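Long-range contacts in acyl-[acyl-carrier-protein]--UDP-N-acetylglucosamine O-acyltransferase (Acinetobacter baumannii, PDB 4E6U), which catalyses the transfer of an acyl chain from acyl carrier protein to the sugar of UDP-N-acetylglucosamine, an early step in lipopolysaccharide synthesis: residues A[31-36]-A[49-54]; A[37-42]-A[55-60]; A[45-50]-A[63-68]; A[73-78]-A[99-104]. All coordinates share one frame; numbering follows the deposited sequence.

Interaction 1 of 4, residues A[31-36]-A[49-54]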
# COMPACT_ATOMS: atom_id res chain seq x y z
N TYR A 31 20.30 -8.72 -13.22
CA TYR A 31 18.91 -9.02 -13.56
C TYR A 31 18.07 -7.79 -13.80
O TYR A 31 16.86 -7.84 -13.66
CB TYR A 31 18.28 -9.99 -12.52
CG TYR A 31 19.14 -11.21 -12.26
CD1 TYR A 31 19.59 -11.55 -10.97
CD2 TYR A 31 19.55 -12.01 -13.31
CE1 TYR A 31 20.39 -12.69 -10.77
CE2 TYR A 31 20.36 -13.11 -13.13
CZ TYR A 31 20.78 -13.44 -11.87
OH TYR A 31 21.58 -14.56 -11.76
N CYS A 32 18.70 -6.67 -14.14
CA CYS A 32 17.97 -5.49 -14.61
C CYS A 32 17.59 -5.62 -16.07
O CYS A 32 18.29 -6.26 -16.86
CB CYS A 32 18.82 -4.22 -14.46
SG CYS A 32 19.04 -3.68 -12.75
N ILE A 33 16.50 -4.96 -16.42
CA ILE A 33 16.04 -4.89 -17.79
C ILE A 33 15.99 -3.44 -18.18
O ILE A 33 15.32 -2.64 -17.51
CB ILE A 33 14.62 -5.50 -17.94
CG1 ILE A 33 14.55 -6.95 -17.41
CG2 ILE A 33 14.10 -5.35 -19.38
CD1 ILE A 33 15.53 -7.89 -18.08
N ILE A 34 16.70 -3.09 -19.24
CA ILE A 34 16.67 -1.74 -19.78
C ILE A 34 16.05 -1.80 -21.17
O ILE A 34 16.61 -2.41 -22.09
CB ILE A 34 18.09 -1.12 -19.88
CG1 ILE A 34 18.86 -1.22 -18.56
CG2 ILE A 34 18.01 0.32 -20.41
CD1 ILE A 34 18.18 -0.53 -17.38
N GLY A 35 14.87 -1.21 -21.32
CA GLY A 35 14.15 -1.31 -22.56
C GLY A 35 14.60 -0.32 -23.63
O GLY A 35 15.57 0.43 -23.47
N PRO A 36 13.86 -0.32 -24.74
CA PRO A 36 14.23 0.54 -25.86
C PRO A 36 14.06 2.02 -25.56
O PRO A 36 13.20 2.42 -24.76
CB PRO A 36 13.27 0.10 -26.96
CG PRO A 36 12.07 -0.37 -26.24
CD PRO A 36 12.64 -1.08 -25.02
N HIS A 49 17.57 -6.11 -10.21
CA HIS A 49 16.12 -6.29 -10.35
C HIS A 49 15.33 -5.00 -10.60
O HIS A 49 14.20 -4.85 -10.14
CB HIS A 49 15.50 -7.02 -9.14
CG HIS A 49 15.97 -8.42 -8.94
ND1 HIS A 49 17.03 -8.74 -8.12
CD2 HIS A 49 15.51 -9.59 -9.43
CE1 HIS A 49 17.21 -10.04 -8.13
NE2 HIS A 49 16.31 -10.58 -8.90
N VAL A 50 15.92 -4.08 -11.36
CA VAL A 50 15.21 -2.89 -11.80
C VAL A 50 14.74 -3.09 -13.22
O VAL A 50 15.53 -3.54 -14.07
CB VAL A 50 16.10 -1.62 -11.71
CG1 VAL A 50 15.35 -0.39 -12.26
CG2 VAL A 50 16.55 -1.38 -10.25
N VAL A 51 13.50 -2.73 -13.50
CA VAL A 51 12.98 -2.72 -14.87
C VAL A 51 12.76 -1.28 -15.31
O VAL A 51 12.02 -0.54 -14.65
CB VAL A 51 11.67 -3.53 -15.02
CG1 VAL A 51 11.06 -3.32 -16.43
CG2 VAL A 51 11.91 -5.01 -14.71
N VAL A 52 13.44 -0.85 -16.37
CA VAL A 52 13.12 0.39 -17.04
C VAL A 52 12.44 -0.00 -18.34
O VAL A 52 13.07 -0.51 -19.27
CB VAL A 52 14.36 1.28 -17.29
CG1 VAL A 52 13.90 2.62 -17.81
CG2 VAL A 52 15.20 1.44 -16.04
N GLY A 53 11.12 0.20 -18.39
CA GLY A 53 10.32 -0.39 -19.48
C GLY A 53 10.73 0.09 -20.87
O GLY A 53 10.91 -0.72 -21.78
N GLY A 54 10.86 1.40 -21.02
CA GLY A 54 11.22 1.96 -22.31
C GLY A 54 10.94 3.43 -22.29
O GLY A 54 10.31 3.94 -21.36
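H49 and Y31 meet at one end of the contact between 31-36 and 49-54, two successive rungs of a left-handed parallel beta helix that run only 4° apart. H49 sits one coil beyond Y31, and its chi1 of -64° sets CG beside the backbone N, anti to the carbonyl carbon. The imidazole lies next to the tyrosine. Y31 CB rests over one face of the H49 ring, 4.3 Å from its centroid, and Y31 CD1 comes 4.0 Å from H49 NE2, the two ring planes inclined by 50°.

Further along, I33 and V52 carry the pairing, and the backbones are stitched in parallel register. I33 N donates to V50 O (2.9 Å), and I33 O takes the amide of the next coil, V52 N (2.8 Å). V52 is held through both its N-H and its C=O, since V52 O in turn receives G35 N at 2.8 Å. Where the rung turns the corner, G35 CA meets G53 O at 3.4 Å in a CA-H...O contact. Aliphatic side chains line up in register: I34 and V52 lie side by side on one face, I34 CD1 touching V52 CG2 at 3.8 Å, while on the other face I33 CG1 meets V51 CG2 at 4.2 Å.

The two faces have different neighbours. I33 and V51 pack on S48 of the second subunit, and Y31 OH bonds to T13 O of the third. I34 and V52 turn into the coil, where they touch L46 of strand 45-46 and, from strand 38-40, I40 and V38 respectively; strand 15-16 continues the wall beyond strand 33-34.

Interaction 2 of 4, residues A[37-42]-A[55-60]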
# COMPACT_ATOMS: atom_id res chain seq x y z
N GLN A 37 14.88 2.84 -26.22
CA GLN A 37 14.77 4.30 -26.11
C GLN A 37 14.92 4.79 -24.67
O GLN A 37 14.27 5.77 -24.25
CB GLN A 37 13.45 4.80 -26.72
CG GLN A 37 13.27 4.40 -28.18
CD GLN A 37 14.37 4.94 -29.07
OE1 GLN A 37 14.77 6.10 -28.94
NE2 GLN A 37 14.86 4.10 -29.98
N VAL A 38 15.75 4.10 -23.90
CA VAL A 38 16.13 4.55 -22.57
C VAL A 38 17.50 5.22 -22.60
O VAL A 38 18.43 4.72 -23.25
CB VAL A 38 16.12 3.38 -21.56
CG1 VAL A 38 16.65 3.79 -20.19
CG2 VAL A 38 14.69 2.82 -21.46
N THR A 39 17.62 6.34 -21.90
CA THR A 39 18.90 7.00 -21.72
C THR A 39 19.15 7.11 -20.24
O THR A 39 18.25 7.51 -19.50
CB THR A 39 18.95 8.37 -22.42
OG1 THR A 39 18.06 9.30 -21.80
CG2 THR A 39 18.58 8.23 -23.87
N ILE A 40 20.35 6.75 -19.80
CA ILE A 40 20.71 6.80 -18.38
C ILE A 40 21.93 7.69 -18.20
O ILE A 40 23.00 7.41 -18.75
CB ILE A 40 20.97 5.42 -17.78
CG1 ILE A 40 19.77 4.50 -18.05
CG2 ILE A 40 21.25 5.54 -16.28
CD1 ILE A 40 19.92 3.13 -17.45
N GLY A 41 21.74 8.76 -17.44
CA GLY A 41 22.75 9.77 -17.23
C GLY A 41 23.85 9.41 -16.26
O GLY A 41 23.74 8.48 -15.44
N ALA A 42 24.92 10.19 -16.32
CA ALA A 42 26.15 9.86 -15.64
C ALA A 42 25.97 9.72 -14.15
O ALA A 42 25.27 10.50 -13.51
CB ALA A 42 27.19 10.96 -15.93
N PHE A 55 11.43 4.14 -23.31
CA PHE A 55 11.01 5.53 -23.54
C PHE A 55 11.14 6.39 -22.28
O PHE A 55 10.21 7.10 -21.88
CB PHE A 55 9.59 5.56 -24.14
CG PHE A 55 9.50 4.81 -25.41
CD1 PHE A 55 9.70 5.47 -26.63
CD2 PHE A 55 9.27 3.44 -25.42
CE1 PHE A 55 9.66 4.76 -27.83
CE2 PHE A 55 9.21 2.73 -26.62
CZ PHE A 55 9.41 3.40 -27.82
N THR A 56 12.32 6.32 -21.67
CA THR A 56 12.59 6.98 -20.41
C THR A 56 13.95 7.66 -20.48
O THR A 56 14.94 7.02 -20.89
CB THR A 56 12.55 5.95 -19.24
OG1 THR A 56 11.21 5.43 -19.14
CG2 THR A 56 12.90 6.59 -17.91
N ARG A 57 14.00 8.93 -20.09
CA ARG A 57 15.26 9.65 -19.95
C ARG A 57 15.53 9.83 -18.48
O ARG A 57 14.68 10.36 -17.77
CB ARG A 57 15.18 11.03 -20.63
CG ARG A 57 14.93 10.93 -22.12
CD ARG A 57 14.82 12.30 -22.78
NE ARG A 57 14.26 12.16 -24.12
CZ ARG A 57 12.99 12.42 -24.46
NH1 ARG A 57 12.12 12.86 -23.56
NH2 ARG A 57 12.60 12.23 -25.71
N ILE A 58 16.66 9.32 -18.00
CA ILE A 58 17.07 9.40 -16.60
C ILE A 58 18.32 10.26 -16.51
O ILE A 58 19.28 10.02 -17.24
CB ILE A 58 17.35 7.99 -16.02
CG1 ILE A 58 16.06 7.17 -16.09
CG2 ILE A 58 17.87 8.08 -14.59
CD1 ILE A 58 16.22 5.68 -15.81
N GLY A 59 18.30 11.25 -15.63
CA GLY A 59 19.44 12.16 -15.47
C GLY A 59 20.60 11.59 -14.67
O GLY A 59 20.82 10.38 -14.65
N GLN A 60 21.33 12.48 -14.02
CA GLN A 60 22.59 12.11 -13.41
C GLN A 60 22.43 11.83 -11.94
O GLN A 60 21.59 12.42 -11.27
CB GLN A 60 23.59 13.27 -13.57
CG GLN A 60 23.92 13.58 -15.03
CD GLN A 60 25.01 14.64 -15.21
OE1 GLN A 60 25.59 14.76 -16.29
NE2 GLN A 60 25.28 15.41 -14.17
O HOH W 1 24.89 12.35 -18.38
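Q37 and F55 open a rung-on-rung pair in one wall of the left-handed beta helix, where strands 38-40 and 56-58 run parallel at a spacing of 4.8 Å between their axes. The aliphatic part of Q37 lies on the phenyl group: CB sits over one face, 4.1 Å from the F55 ring centroid, and CG reaches F55 CE1 at 3.6 Å. A bend at chi2 (-60°) turns CD, and the amide leads away from the next coil. The same F55 ring meets W85 edge-to-face.

T39 then bonds to both neighbours of R57. Its N donates to T56 O at 2.9 Å, its O accepts from I58 N at 2.8 Å, and I58 O passes the ladder on to G41 N, also at 2.8 Å. I40 and I58 turn to the same face of the sheet, where I40 CG1 and I58 CD1 are a loose 4.4 Å apart.

At the far corner a water accepts from A42 N (3.0 Å) and donates to Q60 OE1. The chemistry implies that the peptide ladder sets the register, with a CH-pi contact padding the Q37 end, while at the other end a water bridging a backbone N-H and a side-chain carbonyl oxygen takes the place of a direct bond.

Interaction 3 of 4, residues A[45-50]-A[63-68]. With SO4 (sulfate ion), chain C.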
# COMPACT_ATOMS: atom_id res chain seq x y z
N LYS A 45 22.91 4.96 -10.52
CA LYS A 45 23.05 3.56 -10.07
C LYS A 45 21.70 2.88 -9.99
O LYS A 45 20.79 3.36 -9.30
CB LYS A 45 23.71 3.50 -8.69
CG LYS A 45 23.73 2.09 -8.08
CD LYS A 45 24.46 2.07 -6.73
CE LYS A 45 24.51 0.66 -6.17
NZ LYS A 45 25.28 0.60 -4.89
N LEU A 46 21.60 1.77 -10.70
CA LEU A 46 20.48 0.85 -10.55
C LEU A 46 21.00 -0.32 -9.75
O LEU A 46 22.06 -0.86 -10.08
CB LEU A 46 19.98 0.36 -11.90
CG LEU A 46 18.99 1.25 -12.66
CD1 LEU A 46 19.54 2.65 -12.92
CD2 LEU A 46 18.59 0.59 -13.96
N HIS A 47 20.26 -0.73 -8.72
CA HIS A 47 20.56 -1.95 -7.98
C HIS A 47 20.19 -3.16 -8.84
O HIS A 47 20.03 -3.04 -10.05
CB HIS A 47 19.78 -1.89 -6.67
CG HIS A 47 20.33 -0.88 -5.71
ND1 HIS A 47 20.92 -1.23 -4.51
CD2 HIS A 47 20.43 0.47 -5.81
CE1 HIS A 47 21.33 -0.13 -3.90
NE2 HIS A 47 21.06 0.91 -4.67
N SER A 48 20.08 -4.34 -8.23
CA SER A 48 19.58 -5.51 -8.98
C SER A 48 18.08 -5.35 -9.25
O SER A 48 17.38 -4.56 -8.59
CB SER A 48 19.82 -6.80 -8.18
OG SER A 48 18.94 -6.93 -7.08
N HIS A 49 17.57 -6.11 -10.21
CA HIS A 49 16.12 -6.29 -10.35
C HIS A 49 15.33 -5.00 -10.60
O HIS A 49 14.20 -4.85 -10.14
CB HIS A 49 15.50 -7.02 -9.14
CG HIS A 49 15.97 -8.42 -8.94
ND1 HIS A 49 17.03 -8.74 -8.12
CD2 HIS A 49 15.51 -9.59 -9.43
CE1 HIS A 49 17.21 -10.04 -8.13
NE2 HIS A 49 16.31 -10.58 -8.90
N VAL A 50 15.92 -4.08 -11.36
CA VAL A 50 15.21 -2.89 -11.80
C VAL A 50 14.74 -3.09 -13.22
O VAL A 50 15.53 -3.54 -14.07
CB VAL A 50 16.10 -1.62 -11.71
CG1 VAL A 50 15.35 -0.39 -12.26
CG2 VAL A 50 16.55 -1.38 -10.25
N GLU A 63 19.57 7.09 -7.95
CA GLU A 63 19.73 5.76 -7.42
C GLU A 63 18.37 5.11 -7.39
O GLU A 63 17.42 5.65 -6.79
CB GLU A 63 20.37 5.79 -6.03
CG GLU A 63 20.72 4.41 -5.51
CD GLU A 63 21.51 4.42 -4.21
OE1 GLU A 63 21.91 3.32 -3.75
OE2 GLU A 63 21.72 5.51 -3.60
N ILE A 64 18.30 3.94 -8.01
CA ILE A 64 17.04 3.20 -8.17
C ILE A 64 17.23 1.80 -7.60
O ILE A 64 18.13 1.07 -8.03
CB ILE A 64 16.61 3.11 -9.64
CG1 ILE A 64 16.59 4.51 -10.29
CG2 ILE A 64 15.24 2.43 -9.75
CD1 ILE A 64 16.17 4.55 -11.77
N PHE A 65 16.37 1.43 -6.65
CA PHE A 65 16.50 0.18 -5.91
C PHE A 65 15.68 -0.96 -6.52
O PHE A 65 14.83 -0.77 -7.41
CB PHE A 65 16.08 0.40 -4.46
CG PHE A 65 17.09 1.17 -3.64
CD1 PHE A 65 17.26 2.54 -3.82
CD2 PHE A 65 17.84 0.52 -2.68
CE1 PHE A 65 18.19 3.27 -3.05
CE2 PHE A 65 18.78 1.23 -1.91
CZ PHE A 65 18.94 2.62 -2.10
N GLN A 66 15.99 -2.16 -6.05
CA GLN A 66 15.38 -3.37 -6.57
C GLN A 66 13.86 -3.33 -6.56
O GLN A 66 13.22 -2.80 -5.62
CB GLN A 66 15.86 -4.59 -5.76
CG GLN A 66 15.72 -4.47 -4.22
CD GLN A 66 16.90 -3.85 -3.50
OE1 GLN A 66 16.96 -3.88 -2.25
NE2 GLN A 66 17.83 -3.32 -4.23
N PHE A 67 13.32 -3.93 -7.62
CA PHE A 67 11.87 -4.14 -7.79
C PHE A 67 11.13 -2.85 -8.10
O PHE A 67 9.89 -2.81 -8.03
CB PHE A 67 11.24 -4.85 -6.58
CG PHE A 67 12.05 -6.02 -6.07
CD1 PHE A 67 12.39 -7.09 -6.91
CD2 PHE A 67 12.46 -6.07 -4.74
CE1 PHE A 67 13.13 -8.16 -6.42
CE2 PHE A 67 13.19 -7.17 -4.25
CZ PHE A 67 13.52 -8.19 -5.09
N ALA A 68 11.86 -1.81 -8.47
CA ALA A 68 11.21 -0.64 -9.04
C ALA A 68 10.87 -0.87 -10.50
O ALA A 68 11.67 -1.43 -11.27
CB ALA A 68 12.10 0.56 -8.88
S SO4 C . 24.67 -2.08 -2.24
O1 SO4 C . 26.06 -2.56 -2.39
O2 SO4 C . 24.63 -1.00 -1.25
O3 SO4 C . 24.19 -1.58 -3.53
O4 SO4 C . 23.82 -3.20 -1.79
O HOH W 2 24.48 2.81 -3.13
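H47 reaches across to E63 and F65 on the next coil of the left-handed beta helix. CB lies 3.7 Å from I64 O, the carbonyl that accepts the H47 backbone amide. A chi1 of -71° sets CG beside the backbone N, anti to the carbonyl carbon. CD2 comes within 3.3 Å of I64 O; on the other flank ND1 and CE1 approach a sulfate, probably from the crystallisation liquor, CE1 being 3.2 Å from its O3. At the tip NE2 donates to E63 OE1 over 2.7 Å, a nearly straight His-carboxylate hydrogen bond (164°) that uses the anti lone pair, with the oxygen almost in the ring plane. One face of the imidazole is covered by F65 in an offset stack, centroids 4.0 Å apart and planes 18° from parallel; K45 CE lies over the opposite face. Stack and bond together fix the rotation of the ring.

K45 NZ binds the same sulfate oxygen, O3, at 2.8 Å, and a water links NZ to E63 OE1, so this carboxylate oxygen has two donors. Past the corner, F67 N donates to H49 O from above the carbonyl plane (2.8 Å).

Strands 45-46 and 63-64 are inner members of their sheet, flanked by 27-28 and 93-94. F65 makes a cation-pi contact with R95 just after strand 93-94, while F67 O accepts from H97 of the second subunit.

Interaction 4 of 4, residues A[73-78]-A[99-104]. With EDO (1,2-ethanediol), chain G.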
# COMPACT_ATOMS: atom_id res chain seq x y z
N VAL A 73 4.39 1.40 -19.29
CA VAL A 73 3.18 1.95 -19.89
C VAL A 73 2.16 2.24 -18.80
O VAL A 73 2.08 1.56 -17.76
CB VAL A 73 2.57 0.98 -20.94
CG1 VAL A 73 3.50 0.84 -22.16
CG2 VAL A 73 2.22 -0.39 -20.34
N CYS A 74 1.36 3.26 -19.02
CA CYS A 74 0.41 3.66 -18.00
C CYS A 74 -0.78 2.71 -17.85
O CYS A 74 -0.93 1.76 -18.61
CB CYS A 74 -0.08 5.07 -18.26
SG CYS A 74 -1.21 5.18 -19.59
N GLN A 75 -1.61 3.02 -16.86
CA GLN A 75 -2.76 2.19 -16.50
C GLN A 75 -4.08 2.74 -17.04
O GLN A 75 -5.14 2.14 -16.83
CB GLN A 75 -2.84 2.08 -14.97
CG GLN A 75 -1.63 1.38 -14.40
CD GLN A 75 -1.74 1.16 -12.91
OE1 GLN A 75 -1.64 0.02 -12.45
NE2 GLN A 75 -1.90 2.23 -12.14
N ASP A 76 -4.01 3.88 -17.71
CA ASP A 76 -5.19 4.53 -18.30
C ASP A 76 -5.77 3.65 -19.40
O ASP A 76 -5.07 3.29 -20.35
CB ASP A 76 -4.77 5.90 -18.85
CG ASP A 76 -5.97 6.78 -19.17
OD1 ASP A 76 -7.03 6.23 -19.55
OD2 ASP A 76 -5.83 8.02 -19.03
N LEU A 77 -7.05 3.31 -19.28
CA LEU A 77 -7.69 2.44 -20.27
C LEU A 77 -7.86 3.13 -21.63
O LEU A 77 -8.08 2.45 -22.63
CB LEU A 77 -9.03 1.87 -19.76
CG LEU A 77 -8.93 0.75 -18.71
CD1 LEU A 77 -10.31 0.45 -18.13
CD2 LEU A 77 -8.27 -0.52 -19.24
N LYS A 78 -7.69 4.45 -21.67
CA LYS A 78 -7.73 5.21 -22.93
C LYS A 78 -6.47 5.01 -23.77
O LYS A 78 -6.49 5.23 -24.98
CB LYS A 78 -7.93 6.70 -22.69
CG LYS A 78 -9.27 7.07 -22.08
CD LYS A 78 -9.36 8.57 -21.89
N SER A 99 6.61 2.50 -8.70
CA SER A 99 6.14 2.34 -10.08
C SER A 99 5.94 3.73 -10.65
O SER A 99 5.24 4.56 -10.06
CB SER A 99 4.87 1.49 -10.17
OG SER A 99 3.88 1.94 -9.26
N LEU A 100 6.63 4.00 -11.75
CA LEU A 100 6.59 5.30 -12.42
C LEU A 100 6.16 5.04 -13.85
O LEU A 100 6.82 4.31 -14.59
CB LEU A 100 7.95 6.00 -12.39
CG LEU A 100 8.33 6.61 -11.04
CD1 LEU A 100 9.03 5.56 -10.19
CD2 LEU A 100 9.22 7.84 -11.26
N HIS A 101 5.03 5.63 -14.25
CA HIS A 101 4.45 5.32 -15.55
C HIS A 101 4.55 6.45 -16.56
O HIS A 101 4.56 7.61 -16.18
CB HIS A 101 3.00 4.88 -15.40
CG HIS A 101 2.87 3.54 -14.75
ND1 HIS A 101 1.66 3.04 -14.31
CD2 HIS A 101 3.81 2.61 -14.45
CE1 HIS A 101 1.86 1.84 -13.79
NE2 HIS A 101 3.15 1.55 -13.87
N ARG A 102 4.64 6.06 -17.82
CA ARG A 102 4.78 7.00 -18.93
C ARG A 102 3.46 7.72 -19.18
O ARG A 102 2.42 7.36 -18.64
CB ARG A 102 5.29 6.27 -20.17
CG ARG A 102 6.62 5.55 -19.90
CD ARG A 102 7.35 5.15 -21.17
NE ARG A 102 6.55 4.38 -22.12
CZ ARG A 102 6.63 3.06 -22.30
NH1 ARG A 102 7.45 2.30 -21.58
NH2 ARG A 102 5.88 2.47 -23.24
N GLY A 103 3.53 8.78 -20.00
CA GLY A 103 2.35 9.64 -20.21
C GLY A 103 1.32 9.13 -21.19
O GLY A 103 1.38 8.00 -21.66
N THR A 104 0.35 9.99 -21.49
CA THR A 104 -0.68 9.69 -22.48
C THR A 104 -0.75 10.82 -23.49
O THR A 104 -0.44 11.97 -23.18
CB THR A 104 -2.08 9.51 -21.85
OG1 THR A 104 -2.47 10.73 -21.20
CG2 THR A 104 -2.08 8.36 -20.83
C1 EDO G . -9.41 2.67 -15.27
O1 EDO G . -10.32 3.66 -14.79
C2 EDO G . -8.19 3.35 -15.88
O2 EDO G . -8.60 4.10 -17.04
O HOH W 3 1.90 5.16 -21.20
O HOH W 4 -0.41 4.92 -14.86
O HOH W 5 -5.19 10.52 -20.48
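H101 meets V73 and Q75 where a loop that leaves the left-handed beta helix after strand 69-70 folds back on strand 99-101. The tight part lies against the imidazole. V73 O stands 3.6 Å above the ring plane, over its centre, while Q75 CG comes to the edge, 3.6 Å from H101 CE1. C74 packs alongside: its CB touches R102 O at 3.4 Å, and its SG, set between the backbone N and the carbonyl carbon (chi1 74°), meets T104 CG2 at 3.5 Å.

Polar links between the segments run through waters instead of direct bonds. One water accepts from C74 N and donates to G103 O (2.9 Å); another, in the H101 ring plane, accepts from Q75 N and lies 2.8 Å from H101 ND1. The second subunit takes the polar ends of H101 and Q75: its E96 bonds H101 NE2, its V121 N bonds Q75 OE1 and its N139 OD1 bonds Q75 NE2.

The loop grows looser beyond Q75. D76 is modelled in two conformers, so its Asx turn to K78 N is less certain, and L77 makes no contact with 99-104. Its N instead donates to O2 of an ethanediol, at 2.8 Å and 175°.

Overall arrangement
Interactions 1, 2 and 3 belong to the three walls of one left-handed parallel beta helix, each pairing successive rungs. Their segments interleave along the chain, and their centres lie 9 to 14 Å apart. They meet inside the coil, where I34 CD1 packs on both L46 and I40, and I58 CD1 on I64. Interaction 4 comes later in sequence: strand 99-101 shares the sheet of interaction 1, two strands beyond 51-52 with 69-70 between, but its partner is an excursion from the coil. It lies about 16 Å from interaction 1, centre to centre, with R102 reaching G54. Interactions 1, 3 and 4 touch other subunits, so coils and loop both contribute to the trimer interface; interaction 2 touches no other chain.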